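Local structure of lipoprotein (Colwellia psychrerythraea, 3O0Y) at residues 501-506 with 526-531; 318-323 with 493-498; 219-224 with 244-249; 169-174 with 248-253. The protein is of unknown function but belongs to a family grouped with metallopeptidases, so a peptidase-like role is possible though not established. One frame throughout, in Å; residues are numbered along the deposited sequence.

Contact 1 (501-506 with 526-531). With SO4 (sulfate ion), chain D.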
loop_
_atom_site.group_PDB
_atom_site.type_symbol
_atom_site.label_atom_id
_atom_site.label_comp_id
_atom_site.label_asym_id
_atom_site.label_seq_id
_atom_site.Cartn_x
_atom_site.Cartn_y
_atom_site.Cartn_z
ATOM N N GLU A 501 6.046 6.394 -15.130
ATOM C CA GLU A 501 6.385 5.026 -15.586
ATOM C C GLU A 501 7.884 4.751 -15.408
ATOM O O GLU A 501 8.313 3.697 -14.895
ATOM C CB GLU A 501 5.941 4.823 -17.008
ATOM C CG GLU A 501 6.043 3.337 -17.402
ATOM C CD GLU A 501 5.849 3.072 -18.874
ATOM O OE1 GLU A 501 5.331 3.957 -19.615
ATOM O OE2 GLU A 501 6.112 1.896 -19.280
ATOM N N LEU A 502 8.657 5.761 -15.827
ATOM C CA LEU A 502 10.111 5.790 -15.670
ATOM C C LEU A 502 10.469 5.622 -14.217
ATOM O O LEU A 502 11.355 4.820 -13.897
ATOM C CB LEU A 502 10.666 7.104 -16.214
ATOM C CG LEU A 502 12.203 7.216 -16.048
ATOM C CD1 LEU A 502 13.013 6.105 -16.735
ATOM C CD2 LEU A 502 12.610 8.608 -16.614
ATOM N N PHE A 503 9.730 6.280 -13.318
ATOM C CA PHE A 503 10.032 6.200 -11.893
ATOM C C PHE A 503 9.903 4.750 -11.430
ATOM O O PHE A 503 10.709 4.275 -10.629
ATOM C CB PHE A 503 9.074 7.147 -11.150
ATOM C CG PHE A 503 9.472 7.414 -9.748
ATOM C CD1 PHE A 503 10.338 8.434 -9.473
ATOM C CD2 PHE A 503 9.017 6.626 -8.728
ATOM C CE1 PHE A 503 10.758 8.711 -8.126
ATOM C CE2 PHE A 503 9.421 6.880 -7.385
ATOM C CZ PHE A 503 10.274 7.929 -7.102
ATOM N N ARG A 504 8.885 4.062 -11.914
ATOM C CA ARG A 504 8.649 2.711 -11.515
ATOM C C ARG A 504 9.641 1.709 -12.158
ATOM O O ARG A 504 9.940 0.680 -11.573
ATOM C CB ARG A 504 7.209 2.307 -11.722
ATOM C CG ARG A 504 6.332 2.708 -10.576
ATOM C CD ARG A 504 5.442 3.748 -10.903
ATOM N NE ARG A 504 4.763 4.364 -9.738
ATOM C CZ ARG A 504 4.814 5.630 -9.469
ATOM N NH1 ARG A 504 5.608 6.446 -10.200
ATOM N NH2 ARG A 504 4.141 6.086 -8.413
ATOM N N ALA A 505 10.194 2.028 -13.316
ATOM C CA ALA A 505 11.288 1.258 -13.890
ATOM C C ALA A 505 12.549 1.459 -13.045
ATOM O O ALA A 505 13.268 0.477 -12.721
ATOM C CB ALA A 505 11.467 1.683 -15.347
ATOM N N VAL A 506 12.820 2.701 -12.669
ATOM C CA VAL A 506 13.939 2.970 -11.751
ATOM C C VAL A 506 13.839 2.151 -10.481
ATOM O O VAL A 506 14.873 1.681 -9.948
ATOM C CB VAL A 506 14.104 4.489 -11.477
ATOM C CG1 VAL A 506 15.106 4.784 -10.352
ATOM C CG2 VAL A 506 14.568 5.196 -12.787
ATOM N N SER A 526 21.447 9.018 -5.742
ATOM C CA SER A 526 22.078 9.693 -6.888
ATOM C C SER A 526 21.502 9.159 -8.179
ATOM O O SER A 526 21.071 9.926 -9.039
ATOM C CB SER A 526 23.591 9.458 -6.908
ATOM O OG SER A 526 24.183 10.100 -5.794
ATOM N N TYR A 527 21.397 7.825 -8.295
ATOM C CA TYR A 527 20.892 7.206 -9.549
ATOM C C TYR A 527 19.461 7.686 -9.797
ATOM O O TYR A 527 19.094 8.080 -10.921
ATOM C CB TYR A 527 20.973 5.653 -9.451
ATOM C CG TYR A 527 20.484 4.927 -10.679
ATOM C CD1 TYR A 527 21.224 4.879 -11.862
ATOM C CD2 TYR A 527 19.168 4.455 -10.745
ATOM C CE1 TYR A 527 20.742 4.190 -12.998
ATOM C CE2 TYR A 527 18.668 3.929 -11.892
ATOM C CZ TYR A 527 19.427 3.765 -12.994
ATOM O OH TYR A 527 18.869 3.160 -14.080
ATOM N N MET A 528 18.608 7.526 -8.777
ATOM C CA MET A 528 17.195 7.826 -8.970
ATOM C C MET A 528 16.981 9.329 -9.308
ATOM O O MET A 528 16.129 9.691 -10.164
ATOM C CB MET A 528 16.344 7.407 -7.752
ATOM C CG MET A 528 14.875 7.802 -7.809
ATOM S SD MET A 528 13.832 6.916 -6.457
ATOM C CE MET A 528 13.128 5.694 -7.301
ATOM N N SER A 529 17.691 10.193 -8.611
ATOM C CA SER A 529 17.622 11.617 -8.910
ATOM C C SER A 529 17.984 11.919 -10.366
ATOM O O SER A 529 17.176 12.567 -11.098
ATOM C CB SER A 529 18.613 12.385 -8.020
ATOM O OG SER A 529 18.061 12.411 -6.782
ATOM N N GLU A 530 19.138 11.410 -10.771
ATOM C CA GLU A 530 19.675 11.654 -12.121
ATOM C C GLU A 530 18.767 11.104 -13.214
ATOM O O GLU A 530 18.609 11.759 -14.235
ATOM C CB GLU A 530 21.040 11.052 -12.334
ATOM C CG GLU A 530 22.133 11.748 -11.559
ATOM C CD GLU A 530 23.432 10.953 -11.528
ATOM O OE1 GLU A 530 23.574 10.020 -12.361
ATOM O OE2 GLU A 530 24.309 11.275 -10.678
ATOM N N GLN A 531 18.135 9.950 -12.974
ATOM C CA GLN A 531 17.398 9.314 -14.031
ATOM C C GLN A 531 16.005 9.952 -14.148
ATOM O O GLN A 531 15.459 10.054 -15.262
ATOM C CB GLN A 531 17.281 7.785 -13.780
ATOM C CG GLN A 531 18.542 7.019 -13.974
ATOM C CD GLN A 531 19.201 7.189 -15.321
ATOM O OE1 GLN A 531 18.548 7.175 -16.369
ATOM N NE2 GLN A 531 20.511 7.400 -15.293
HETATM S S SO4 D . 3.274 4.590 -4.968
HETATM O O1 SO4 D . 3.638 4.401 -6.398
HETATM O O2 SO4 D . 2.385 5.700 -4.878
HETATM O O3 SO4 D . 2.524 3.437 -4.414
HETATM O O4 SO4 D . 4.456 4.646 -4.149
#
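Met528 and Phe503 meet in a Met-aromatic contact within a helical hairpin, where helices 491-515 and 521-532 follow each other in the chain and run nearly antiparallel, 158° between the short segments. The Met528 methyl CE lies over one face of the Phe503 ring, shifted toward the rim, and comes closest to CZ at 3.6 Å. Its sulfur SD lies obliquely 4.5 Å from the centroid of that ring. Met528 CE also touches Val506 CG1 at 3.7 Å. Val506 CG1, set anti to the backbone N (chi1 171°), in turn lies 4.0 Å from Tyr527 CE2, obliquely to that ring. The other methyl, Val506 CG2, is anti to the carbonyl carbon and lies 3.9 Å from Gln531 CB. Leu502 CD2 completes the row against Gln531 O at 3.5 Å. On another side of helix 491-515, Arg504 NH2 donates to sulfate O1 at 2.7 Å, the oxygen lying near the guanidinium plane; Tyr556, Arg545 and Arg507 also hold this ion, probably from the crystallisation liquor. Helix 536-548 packs on Phe503 and Met528 through Tyr546, while Val313 of helix 302-326 covers Val506 and Gln531.

Contact 2 (318-323 with 493-498); sequences GVMNEI and GDLGRL
Ile323 and Leu498 meet through their delta methyls: chi2 of Ile323 (165°) extends CD1 away from CA, and chi2 of Leu498 (163°) does the same for its own CD1. Ile323 CD1 and Leu498 CD1 stand 3.4 Å apart, tighter than ordinary van der Waals contact, with the side chains crossing at a slant. Val319 CG1 reaches the same Leu498 CD1 at 3.9 Å, crossing at about a right angle. Next to Val319, Met320 slides past Leu498 in the opposite direction, which brings Met320 CG to 3.5 Å from Leu498 CB. The methionine bends at chi3, and Met320 CE ends against the backbone oxygen of Leu495 at 3.7 Å. Here helices 302-326 and 491-515, far apart in the chain, lie antiparallel (167°) within a largely helical fold, with Met320 and Leu495 nearest in register. Leu495 CG rests on Ile323 CG2 at 3.7 Å. Beside this apolar seam, Arg497 grips Asp494 side-on, NH2 and NE both donating to OD1 in the guanidinium plane, NH2 at 2.8 Å and NE at 2.9 Å. The salt bridge lies within one helix; the other carboxylate oxygen, OD2, touches Ile323 CD1. Leu498 CD2 lies over one face of the same guanidinium, toward its rim, and Arg497 NH1 binds a Tris molecule, probably from the crystallisation liquor. Val334 and Met338 of helix 334-342 close on Met320.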
loop_
_atom_site.group_PDB
_atom_site.type_symbol
_atom_site.label_atom_id
_atom_site.label_comp_id
_atom_site.label_asym_id
_atom_site.label_seq_id
_atom_site.Cartn_x
_atom_site.Cartn_y
_atom_site.Cartn_z
ATOM N N GLY A 318 14.082 7.138 -23.710
ATOM C CA GLY A 318 14.168 7.387 -25.149
ATOM C C GLY A 318 12.893 7.910 -25.760
ATOM O O GLY A 318 12.901 8.844 -26.561
ATOM N N VAL A 319 11.776 7.401 -25.274
ATOM C CA VAL A 319 10.480 7.915 -25.689
ATOM C C VAL A 319 10.288 9.366 -25.239
ATOM O O VAL A 319 9.829 10.225 -26.005
ATOM C CB VAL A 319 9.288 7.009 -25.178
ATOM C CG1 VAL A 319 7.964 7.665 -25.510
ATOM C CG2 VAL A 319 9.398 5.596 -25.802
ATOM N N MET A 320 10.472 9.609 -23.968
ATOM C CA MET A 320 10.363 10.961 -23.408
ATOM C C MET A 320 11.268 11.943 -24.158
ATOM O O MET A 320 10.863 13.043 -24.431
ATOM C CB MET A 320 10.745 10.930 -21.917
ATOM C CG MET A 320 9.730 10.214 -21.037
ATOM S SD MET A 320 10.247 10.025 -19.247
ATOM C CE MET A 320 9.906 11.761 -18.722
ATOM N N ASN A 321 12.522 11.553 -24.464
ATOM C CA ASN A 321 13.396 12.432 -25.289
ATOM C C ASN A 321 12.742 12.886 -26.582
ATOM O O ASN A 321 12.826 14.068 -26.980
ATOM C CB ASN A 321 14.750 11.766 -25.490
ATOM C CG ASN A 321 15.674 12.600 -26.336
ATOM O OD1 ASN A 321 16.127 13.672 -25.916
ATOM N ND2 ASN A 321 16.071 12.045 -27.499
ATOM N N GLU A 322 12.072 11.981 -27.294
ATOM C CA GLU A 322 11.442 12.356 -28.532
ATOM C C GLU A 322 10.324 13.396 -28.389
ATOM O O GLU A 322 10.202 14.351 -29.166
ATOM C CB GLU A 322 10.824 11.162 -29.252
ATOM C CG GLU A 322 11.805 10.139 -29.705
ATOM C CD GLU A 322 12.815 10.581 -30.701
ATOM O OE1 GLU A 322 12.615 11.580 -31.416
ATOM O OE2 GLU A 322 13.821 9.842 -30.819
ATOM N N ILE A 323 9.523 13.200 -27.364
ATOM C CA ILE A 323 8.447 14.132 -27.101
ATOM C C ILE A 323 9.018 15.480 -26.701
ATOM O O ILE A 323 8.526 16.515 -27.147
ATOM C CB ILE A 323 7.483 13.526 -26.067
ATOM C CG1 ILE A 323 6.863 12.227 -26.584
ATOM C CG2 ILE A 323 6.467 14.533 -25.514
ATOM C CD1 ILE A 323 6.206 11.408 -25.485
ATOM N N GLY A 493 1.385 16.695 -20.008
ATOM C CA GLY A 493 0.780 15.657 -19.156
ATOM C C GLY A 493 1.230 14.270 -19.530
ATOM O O GLY A 493 1.429 13.409 -18.690
ATOM N N ASP A 494 1.403 14.031 -20.836
ATOM C CA ASP A 494 1.922 12.760 -21.305
ATOM C C ASP A 494 3.314 12.520 -20.796
ATOM O O ASP A 494 3.642 11.450 -20.323
ATOM C CB ASP A 494 1.886 12.724 -22.846
ATOM C CG ASP A 494 2.093 11.348 -23.421
ATOM O OD1 ASP A 494 1.753 10.331 -22.767
ATOM O OD2 ASP A 494 2.569 11.276 -24.615
ATOM N N LEU A 495 4.139 13.530 -20.839
ATOM C CA LEU A 495 5.449 13.419 -20.183
ATOM C C LEU A 495 5.404 13.142 -18.715
ATOM O O LEU A 495 6.246 12.366 -18.210
ATOM C CB LEU A 495 6.286 14.683 -20.453
ATOM C CG LEU A 495 6.853 14.911 -21.851
ATOM C CD1 LEU A 495 7.386 16.353 -22.067
ATOM C CD2 LEU A 495 8.015 13.869 -22.124
ATOM N N GLY A 496 4.415 13.694 -18.028
ATOM C CA GLY A 496 4.211 13.351 -16.636
ATOM C C GLY A 496 3.844 11.854 -16.426
ATOM O O GLY A 496 4.361 11.212 -15.491
ATOM N N ARG A 497 2.989 11.317 -17.294
ATOM C CA ARG A 497 2.695 9.920 -17.279
ATOM C C ARG A 497 3.932 9.081 -17.506
ATOM O O ARG A 497 4.186 8.148 -16.735
ATOM C CB ARG A 497 1.683 9.530 -18.329
ATOM C CG ARG A 497 1.458 8.075 -18.514
ATOM C CD ARG A 497 0.514 7.866 -19.730
ATOM N NE ARG A 497 1.165 8.149 -20.996
ATOM C CZ ARG A 497 1.758 7.254 -21.800
ATOM N NH1 ARG A 497 1.858 6.019 -21.484
ATOM N NH2 ARG A 497 2.136 7.585 -23.025
ATOM N N LEU A 498 4.719 9.471 -18.511
ATOM C CA LEU A 498 5.919 8.683 -18.836
ATOM C C LEU A 498 6.958 8.834 -17.716
ATOM O O LEU A 498 7.633 7.851 -17.400
ATOM C CB LEU A 498 6.479 9.093 -20.195
ATOM C CG LEU A 498 5.571 8.681 -21.368
ATOM C CD1 LEU A 498 6.003 9.504 -22.619
ATOM C CD2 LEU A 498 5.725 7.199 -21.591
#

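Contact 3 (219-224 with 244-249); sequences PFVNVF and TQVIAK
Val246 packs a methyl on one face of the Phe224 ring between helices 219-228 and 236-268, consecutive elements that form an antiparallel helical hairpin. Methyl CG2 of Val246 sits almost exactly over the centre of the Phe224 ring, 3.6 Å from the centroid and only 4° off the ring normal, a CH-pi contact in which all six ring carbons lie at similar distances. Phe224 CG is anti to the backbone N (chi1 -174°), directed at the facing helix. The other methyl of Val246, CG1, turns to the backbone of the first helix, 3.9 Å from Phe220 O. In this hairpin the short segments make an angle of 166°, their axes approaching to 9.4 Å, and Val221 and Ile247 have the nearest alpha carbons. Their side chains cross at a slant, Ile247 CG1 lying 3.8 Å from Val221 CG1 and 3.9 Å from Val221 CG2. Val221 CG2 also approaches Val246 CG1 at 4.1 Å, these two valines sliding past each other in opposite directions. The side-chain pairs are all apolar. Helix 161-172 adds Ala164 and Tyr167 to Phe224, and Ile168 to Val246; Tyr167 OH is also hydrogen-bonded to Phe220 O.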
loop_
_atom_site.group_PDB
_atom_site.type_symbol
_atom_site.label_atom_id
_atom_site.label_comp_id
_atom_site.label_asym_id
_atom_site.label_seq_id
_atom_site.Cartn_x
_atom_site.Cartn_y
_atom_site.Cartn_z
ATOM N N PRO A 219 -2.837 14.773 18.309
ATOM C CA PRO A 219 -3.919 14.457 17.371
ATOM C C PRO A 219 -4.946 13.469 17.873
ATOM O O PRO A 219 -6.107 13.535 17.457
ATOM C CB PRO A 219 -3.171 13.916 16.160
ATOM C CG PRO A 219 -1.889 14.649 16.181
ATOM C CD PRO A 219 -1.525 14.814 17.608
ATOM N N PHE A 220 -4.550 12.540 18.712
ATOM C CA PHE A 220 -5.552 11.618 19.280
ATOM C C PHE A 220 -6.690 12.407 19.954
ATOM O O PHE A 220 -7.852 12.011 19.893
ATOM C CB PHE A 220 -4.916 10.689 20.311
ATOM C CG PHE A 220 -4.368 9.361 19.759
ATOM C CD1 PHE A 220 -5.075 8.559 18.912
ATOM C CD2 PHE A 220 -3.122 8.901 20.228
ATOM C CE1 PHE A 220 -4.558 7.313 18.501
ATOM C CE2 PHE A 220 -2.616 7.688 19.822
ATOM C CZ PHE A 220 -3.338 6.898 18.959
ATOM N N VAL A 221 -6.323 13.441 20.727
ATOM C CA VAL A 221 -7.314 14.363 21.368
ATOM C C VAL A 221 -8.050 15.247 20.358
ATOM O O VAL A 221 -9.276 15.355 20.388
ATOM C CB VAL A 221 -6.650 15.274 22.366
ATOM C CG1 VAL A 221 -7.744 16.150 23.053
ATOM C CG2 VAL A 221 -5.837 14.438 23.362
ATOM N N ASN A 222 -7.319 15.924 19.481
ATOM C CA ASN A 222 -7.954 16.842 18.543
ATOM C C ASN A 222 -8.931 16.171 17.556
ATOM O O ASN A 222 -10.001 16.715 17.243
ATOM C CB ASN A 222 -6.870 17.676 17.832
ATOM C CG ASN A 222 -6.172 18.704 18.758
ATOM O OD1 ASN A 222 -5.020 19.095 18.514
ATOM N ND2 ASN A 222 -6.864 19.163 19.751
ATOM N N VAL A 223 -8.570 14.982 17.056
ATOM C CA VAL A 223 -9.488 14.212 16.261
ATOM C C VAL A 223 -10.707 13.841 17.059
ATOM O O VAL A 223 -11.823 13.936 16.593
ATOM C CB VAL A 223 -8.785 12.914 15.742
ATOM C CG1 VAL A 223 -9.863 11.988 15.133
ATOM C CG2 VAL A 223 -7.634 13.355 14.743
ATOM N N PHE A 224 -10.504 13.357 18.267
ATOM C CA PHE A 224 -11.621 13.011 19.084
ATOM C C PHE A 224 -12.526 14.247 19.323
ATOM O O PHE A 224 -13.770 14.151 19.219
ATOM C CB PHE A 224 -11.157 12.447 20.406
ATOM C CG PHE A 224 -12.275 11.929 21.234
ATOM C CD1 PHE A 224 -12.730 10.658 21.089
ATOM C CD2 PHE A 224 -12.893 12.749 22.165
ATOM C CE1 PHE A 224 -13.782 10.173 21.899
ATOM C CE2 PHE A 224 -13.943 12.300 22.959
ATOM C CZ PHE A 224 -14.398 11.030 22.827
ATOM N N THR A 244 -11.801 14.642 28.362
ATOM C CA THR A 244 -10.898 14.510 29.498
ATOM C C THR A 244 -10.344 13.114 29.669
ATOM O O THR A 244 -9.151 12.938 30.005
ATOM C CB THR A 244 -11.593 14.977 30.815
ATOM O OG1 THR A 244 -12.027 16.318 30.598
ATOM C CG2 THR A 244 -10.623 14.871 32.021
ATOM N N GLN A 245 -11.208 12.126 29.469
ATOM C CA GLN A 245 -10.810 10.724 29.533
ATOM C C GLN A 245 -9.789 10.360 28.440
ATOM O O GLN A 245 -8.802 9.652 28.705
ATOM C CB GLN A 245 -12.027 9.820 29.437
ATOM C CG GLN A 245 -12.860 9.798 30.708
ATOM C CD GLN A 245 -14.088 8.942 30.531
ATOM O OE1 GLN A 245 -13.983 7.724 30.346
ATOM N NE2 GLN A 245 -15.265 9.567 30.619
ATOM N N VAL A 246 -9.962 10.921 27.269
ATOM C CA VAL A 246 -9.038 10.721 26.160
ATOM C C VAL A 246 -7.716 11.356 26.482
ATOM O O VAL A 246 -6.701 10.702 26.364
ATOM C CB VAL A 246 -9.573 11.251 24.808
ATOM C CG1 VAL A 246 -8.415 11.249 23.723
ATOM C CG2 VAL A 246 -10.773 10.337 24.352
ATOM N N ILE A 247 -7.740 12.591 26.986
ATOM C CA ILE A 247 -6.508 13.266 27.390
ATOM C C ILE A 247 -5.764 12.486 28.444
ATOM O O ILE A 247 -4.534 12.413 28.390
ATOM C CB ILE A 247 -6.780 14.710 27.924
ATOM C CG1 ILE A 247 -7.309 15.581 26.782
ATOM C CG2 ILE A 247 -5.484 15.256 28.599
ATOM C CD1 ILE A 247 -7.977 16.933 27.238
ATOM N N ALA A 248 -6.490 11.941 29.411
ATOM C CA ALA A 248 -5.887 11.115 30.446
ATOM C C ALA A 248 -5.180 9.878 29.878
ATOM O O ALA A 248 -4.043 9.573 30.260
ATOM C CB ALA A 248 -6.906 10.708 31.481
ATOM N N LYS A 249 -5.825 9.151 28.973
ATOM C CA LYS A 249 -5.122 8.000 28.376
ATOM C C LYS A 249 -3.890 8.414 27.595
ATOM O O LYS A 249 -2.878 7.706 27.594
ATOM C CB LYS A 249 -6.039 7.179 27.483
ATOM C CG LYS A 249 -7.255 6.572 28.157
ATOM C CD LYS A 249 -6.887 5.635 29.248
ATOM C CE LYS A 249 -8.132 4.945 29.812
ATOM N NZ LYS A 249 -7.783 4.115 30.979
#

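Contact 4 (169-174 with 248-253)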
loop_
_atom_site.group_PDB
_atom_site.type_symbol
_atom_site.label_atom_id
_atom_site.label_comp_id
_atom_site.label_asym_id
_atom_site.label_seq_id
_atom_site.Cartn_x
_atom_site.Cartn_y
_atom_site.Cartn_z
ATOM N N VAL A 169 -10.787 2.829 25.432
ATOM C CA VAL A 169 -10.344 1.495 25.827
ATOM C C VAL A 169 -9.116 1.062 24.986
ATOM O O VAL A 169 -8.167 0.455 25.500
ATOM C CB VAL A 169 -11.498 0.527 25.734
ATOM C CG1 VAL A 169 -11.012 -0.894 25.817
ATOM C CG2 VAL A 169 -12.519 0.879 26.876
ATOM N N ARG A 170 -9.160 1.391 23.702
ATOM C CA ARG A 170 -7.994 1.104 22.837
ATOM C C ARG A 170 -6.753 1.860 23.272
ATOM O O ARG A 170 -5.656 1.264 23.421
ATOM C CB ARG A 170 -8.365 1.381 21.367
ATOM C CG ARG A 170 -9.107 0.177 20.792
ATOM C CD ARG A 170 -9.264 0.278 19.265
ATOM N NE ARG A 170 -9.508 -1.030 18.640
ATOM C CZ ARG A 170 -10.064 -1.190 17.447
ATOM N NH1 ARG A 170 -10.386 -0.145 16.697
ATOM N NH2 ARG A 170 -10.214 -2.410 16.970
ATOM N N LEU A 171 -6.912 3.167 23.521
ATOM C CA LEU A 171 -5.773 3.983 24.005
ATOM C C LEU A 171 -5.146 3.456 25.286
ATOM O O LEU A 171 -3.922 3.482 25.447
ATOM C CB LEU A 171 -6.180 5.465 24.173
ATOM C CG LEU A 171 -6.620 6.239 22.925
ATOM C CD1 LEU A 171 -7.173 7.587 23.362
ATOM C CD2 LEU A 171 -5.556 6.416 21.887
ATOM N N GLY A 172 -5.992 2.933 26.183
ATOM C CA GLY A 172 -5.571 2.391 27.453
ATOM C C GLY A 172 -4.754 1.148 27.363
ATOM O O GLY A 172 -4.075 0.805 28.314
ATOM N N GLN A 173 -4.727 0.515 26.191
ATOM C CA GLN A 173 -3.919 -0.708 26.010
ATOM C C GLN A 173 -2.581 -0.455 25.325
ATOM O O GLN A 173 -1.862 -1.408 24.954
ATOM C CB GLN A 173 -4.744 -1.682 25.193
ATOM C CG GLN A 173 -6.001 -2.134 25.964
ATOM C CD GLN A 173 -6.863 -2.955 25.121
ATOM O OE1 GLN A 173 -7.839 -2.477 24.518
ATOM N NE2 GLN A 173 -6.498 -4.213 25.019
ATOM N N PHE A 174 -2.208 0.818 25.185
ATOM C CA PHE A 174 -0.969 1.135 24.451
ATOM C C PHE A 174 0.267 0.728 25.242
ATOM O O PHE A 174 1.373 0.513 24.659
ATOM C CB PHE A 174 -0.911 2.591 24.074
ATOM C CG PHE A 174 -1.401 2.875 22.700
ATOM C CD1 PHE A 174 -2.674 2.537 22.336
ATOM C CD2 PHE A 174 -0.603 3.472 21.768
ATOM C CE1 PHE A 174 -3.165 2.839 21.102
ATOM C CE2 PHE A 174 -1.082 3.775 20.543
ATOM C CZ PHE A 174 -2.369 3.381 20.183
ATOM N N ALA A 248 -6.490 11.941 29.411
ATOM C CA ALA A 248 -5.887 11.115 30.446
ATOM C C ALA A 248 -5.180 9.878 29.878
ATOM O O ALA A 248 -4.043 9.573 30.260
ATOM C CB ALA A 248 -6.906 10.708 31.481
ATOM N N LYS A 249 -5.825 9.151 28.973
ATOM C CA LYS A 249 -5.122 8.000 28.376
ATOM C C LYS A 249 -3.890 8.414 27.595
ATOM O O LYS A 249 -2.878 7.706 27.594
ATOM C CB LYS A 249 -6.039 7.179 27.483
ATOM C CG LYS A 249 -7.255 6.572 28.157
ATOM C CD LYS A 249 -6.887 5.635 29.248
ATOM C CE LYS A 249 -8.132 4.945 29.812
ATOM N NZ LYS A 249 -7.783 4.115 30.979
ATOM N N VAL A 250 -3.988 9.495 26.861
ATOM C CA VAL A 250 -2.878 9.928 25.991
ATOM C C VAL A 250 -1.700 10.277 26.905
ATOM O O VAL A 250 -0.553 9.837 26.668
ATOM C CB VAL A 250 -3.263 11.091 25.093
ATOM C CG1 VAL A 250 -2.027 11.733 24.386
ATOM C CG2 VAL A 250 -4.313 10.671 24.021
ATOM N N SER A 251 -1.972 11.054 27.964
ATOM C CA SER A 251 -0.934 11.504 28.881
ATOM C C SER A 251 -0.366 10.388 29.685
ATOM O O SER A 251 0.857 10.294 29.901
ATOM C CB SER A 251 -1.518 12.557 29.850
ATOM O OG SER A 251 -0.522 12.955 30.760
ATOM N N GLN A 252 -1.234 9.549 30.204
ATOM C CA GLN A 252 -0.794 8.554 31.158
ATOM C C GLN A 252 -0.348 7.214 30.574
ATOM O O GLN A 252 0.436 6.471 31.228
ATOM C CB GLN A 252 -1.895 8.305 32.165
ATOM C CG GLN A 252 -2.250 9.576 32.959
ATOM C CD GLN A 252 -3.549 9.444 33.744
ATOM O OE1 GLN A 252 -4.017 8.339 34.023
ATOM N NE2 GLN A 252 -4.122 10.595 34.139
ATOM N N VAL A 253 -0.894 6.886 29.396
ATOM C CA VAL A 253 -0.641 5.570 28.816
ATOM C C VAL A 253 0.132 5.725 27.476
ATOM O O VAL A 253 1.228 5.172 27.344
ATOM C CB VAL A 253 -1.886 4.764 28.660
ATOM C CG1 VAL A 253 -1.518 3.362 28.189
ATOM C CG2 VAL A 253 -2.638 4.641 30.055
#
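Val253 and Lys249 pack against Leu171 and Gly172, one by a compact methyl and the other by a long aliphatic chain. In the closely fitted part, Val253 CG1 meets two successive carbonyl oxygens, Leu171 O and Gly172 O, each at 3.6 Å. Val253 CG1 also lies 4.2 Å from Phe174 CB. One turn earlier in helix 236-268, the backbones come near: the alpha carbons of Gly172 and Lys249 are 5.7 Å apart, and Leu171 CB lies 3.7 Å from Lys249 CB. Toward the interior, where Leu171, Phe174 and Val250 are buried, Leu171 CD1 touches Val250 CG2 more distantly, at 4.3 Å, in an apolar layer that Phe220 of helix 219-228 and Met152 of helix 144-154 enlarge. The looser side is the far end of the partly exposed Lys249 chain: it bends at chi2 (-61°), Lys249 CD passes Gly172 CA at 3.9 Å, and the remaining chain is extended toward the ammonium. Helix 236-268 has a wider pi-type turn at 250-253, the turn that carries Val253. Segment 169-174 passes from helix 161-172 through Gln173, the N-cap of helix 174-190. The absence of a side chain at Gly172 is consistent with the close passage of the Lys249 chain, at a helix-to-helix turn packed on the long helix 236-268 of this multihelical fold.

In the fold
Contacts 1 and 2 share helix 491-515 and touch through Leu502 CD2 and Met320 SD; contacts 3 and 4 share helix 236-268, including Lys249, and merge where Phe220 packs on Leu171, Phe174 and Val250. The pairs lie far apart: contacts 2 and 4 have centres about 51 Å apart, on opposite sides of the chain's centre. Contacts 2 and 3 are buried, contacts 1 and 4 partly so. Contacts 1 and 3 both close local hairpins with a methyl over a phenylalanine face, but only contact 1 employs sulfur there. Contact 2, joining distant helices, has a salt bridge alongside its aliphatic seam, whereas contact 4 sets valine and lysine carbons against Leu171 and the backbone at Gly172.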